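Local coordinates for enoyl-CoA hydratase subunit I (Geobacillus kaustophilus, PDB 2PBP) that catalyses the reversible hydration of 2-enoyl-CoA thioesters in fatty acid beta-oxidation, at the interface of chains A and B. Numbering follows the deposited sequence. Chains: chain A/B, Enoyl-CoA hydratase subunit I.

The interface of chains A and B. Residues chain A 97, 197, 205, 208-209; chain B 157, 160-161.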
loop_
_atom_site.group_PDB
_atom_site.type_symbol
_atom_site.label_atom_id
_atom_site.label_comp_id
_atom_site.label_asym_id
_atom_site.label_seq_id
_atom_site.Cartn_x
_atom_site.Cartn_y
_atom_site.Cartn_z
ATOM N N PRO A 97 15.288 -0.165 -6.244
ATOM C CA PRO A 97 14.579 0.999 -5.708
ATOM C C PRO A 97 15.006 2.279 -6.427
ATOM O O PRO A 97 16.199 2.520 -6.639
ATOM C CB PRO A 97 14.982 0.994 -4.235
ATOM C CG PRO A 97 15.069 -0.471 -3.936
ATOM C CD PRO A 97 15.816 -1.004 -5.152
ATOM N N LEU A 197 18.080 3.385 2.964
ATOM C CA LEU A 197 17.472 2.274 2.235
ATOM C C LEU A 197 18.556 1.300 1.766
ATOM O O LEU A 197 18.336 0.092 1.723
ATOM C CB LEU A 197 16.670 2.791 1.033
ATOM C CG LEU A 197 15.372 3.539 1.361
ATOM C CD1 LEU A 197 14.800 4.167 0.099
ATOM C CD2 LEU A 197 14.364 2.573 1.973
ATOM N N LEU A 205 13.858 -5.398 -0.238
ATOM C CA LEU A 205 13.333 -4.194 -0.887
ATOM C C LEU A 205 12.838 -4.510 -2.302
ATOM O O LEU A 205 11.801 -4.009 -2.740
ATOM C CB LEU A 205 14.396 -3.092 -0.959
ATOM C CG LEU A 205 14.962 -2.536 0.351
ATOM C CD1 LEU A 205 15.616 -1.182 0.077
ATOM C CD2 LEU A 205 13.859 -2.380 1.383
ATOM N N ILE A 208 9.597 -6.687 -2.130
ATOM C CA ILE A 208 8.494 -5.914 -1.565
ATOM C C ILE A 208 7.960 -5.017 -2.678
ATOM O O ILE A 208 6.747 -4.875 -2.862
ATOM C CB ILE A 208 8.957 -5.020 -0.379
ATOM C CG1 ILE A 208 9.048 -5.855 0.901
ATOM C CG2 ILE A 208 7.992 -3.846 -0.206
ATOM C CD1 ILE A 208 7.743 -6.521 1.414
ATOM N N LYS A 209 8.883 -4.410 -3.416
ATOM C CA LYS A 209 8.518 -3.532 -4.515
ATOM C C LYS A 209 7.704 -4.304 -5.557
ATOM O O LYS A 209 6.705 -3.795 -6.067
ATOM C CB LYS A 209 9.777 -2.934 -5.153
ATOM C CG LYS A 209 9.505 -2.105 -6.398
ATOM C CD LYS A 209 10.766 -1.398 -6.887
ATOM C CE LYS A 209 10.538 -0.800 -8.264
ATOM N NZ LYS A 209 11.698 0.022 -8.723
ATOM N N LEU B 157 5.333 2.052 -0.024
ATOM C CA LEU B 157 6.730 1.626 -0.077
ATOM C C LEU B 157 7.573 2.276 1.011
ATOM O O LEU B 157 8.516 1.671 1.519
ATOM C CB LEU B 157 7.323 1.904 -1.460
ATOM C CG LEU B 157 6.839 0.928 -2.542
ATOM C CD1 LEU B 157 7.342 1.367 -3.908
ATOM C CD2 LEU B 157 7.328 -0.483 -2.206
ATOM N N LEU B 160 6.726 0.148 4.085
ATOM C CA LEU B 160 7.156 -1.235 3.904
ATOM C C LEU B 160 8.674 -1.392 3.829
ATOM O O LEU B 160 9.226 -2.353 4.361
ATOM C CB LEU B 160 6.502 -1.818 2.645
ATOM C CG LEU B 160 4.976 -1.945 2.717
ATOM C CD1 LEU B 160 4.405 -2.188 1.329
ATOM C CD2 LEU B 160 4.606 -3.086 3.664
ATOM N N TRP B 161 9.345 -0.444 3.181
ATOM C CA TRP B 161 10.801 -0.500 3.042
ATOM C C TRP B 161 11.571 -0.125 4.311
ATOM O O TRP B 161 12.656 -0.653 4.556
ATOM C CB TRP B 161 11.263 0.417 1.907
ATOM C CG TRP B 161 11.111 -0.142 0.519
ATOM C CD1 TRP B 161 10.818 -1.433 0.169
ATOM C CD2 TRP B 161 11.328 0.566 -0.703
ATOM N NE1 TRP B 161 10.845 -1.571 -1.200
ATOM C CE2 TRP B 161 11.158 -0.358 -1.762
ATOM C CE3 TRP B 161 11.659 1.893 -1.013
ATOM C CZ2 TRP B 161 11.303 0.004 -3.104
ATOM C CZ3 TRP B 161 11.804 2.254 -2.347
ATOM C CH2 TRP B 161 11.626 1.310 -3.377
#
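This is a knob-in-pocket patch of a subunit interface: an indole of chain B plugs into an apolar recess of chain A and so helps hold the two copies together. Crotonase-family enzymes commonly form larger oligomers, so the contact is plausibly biological. B:Trp161 carries the contact, burying 82 Å² under the partner. Its CG is anti to the carbonyl carbon (chi1 -80°), and the ring reaches across to A:Leu205, whose side chain it crosses at about a right angle. CB of A:Leu205 lies over one face, offset toward the rim, and its CD2 methyl comes to 3.4 Å from CD1 of B:Trp161. CD2 of B:Leu157, from the indole's own helix, covers the opposite face, so the ring is sandwiched between a leucine of each chain. The indole nitrogen NE1 of B:Trp161 donates to the backbone O of A:Leu205 at 3.0 Å. The hydrogen bond meets a carbonyl lone pair in plane but is bent, 139° at the hydrogen, with the oxygen tilted 28° out of the indole plane. The bond satisfies the buried indole N-H within a largely apolar patch and probably helps to fix the ring's rotation. At the far benzo end, CH2 of B:Trp161 meets CB of A:Pro97 at 3.5 Å, while the aliphatic part of the extended A:Lys209 chain, CB and CD, lies by CZ2 of B:Trp161. A:Ile208 slides antiparallel past the indole; its CG2 branch, anti to the backbone N, lies 3.7 Å from CD1 of B:Trp161 and also reaches CB of B:Leu160. Near the indole's root, CD2 of A:Leu197 packs on CB of B:Trp161. Helix 153-162 of chain B packs against helix 202-217 of chain A, with helix 186-198 and the loop before strand 98-102 completing the recess.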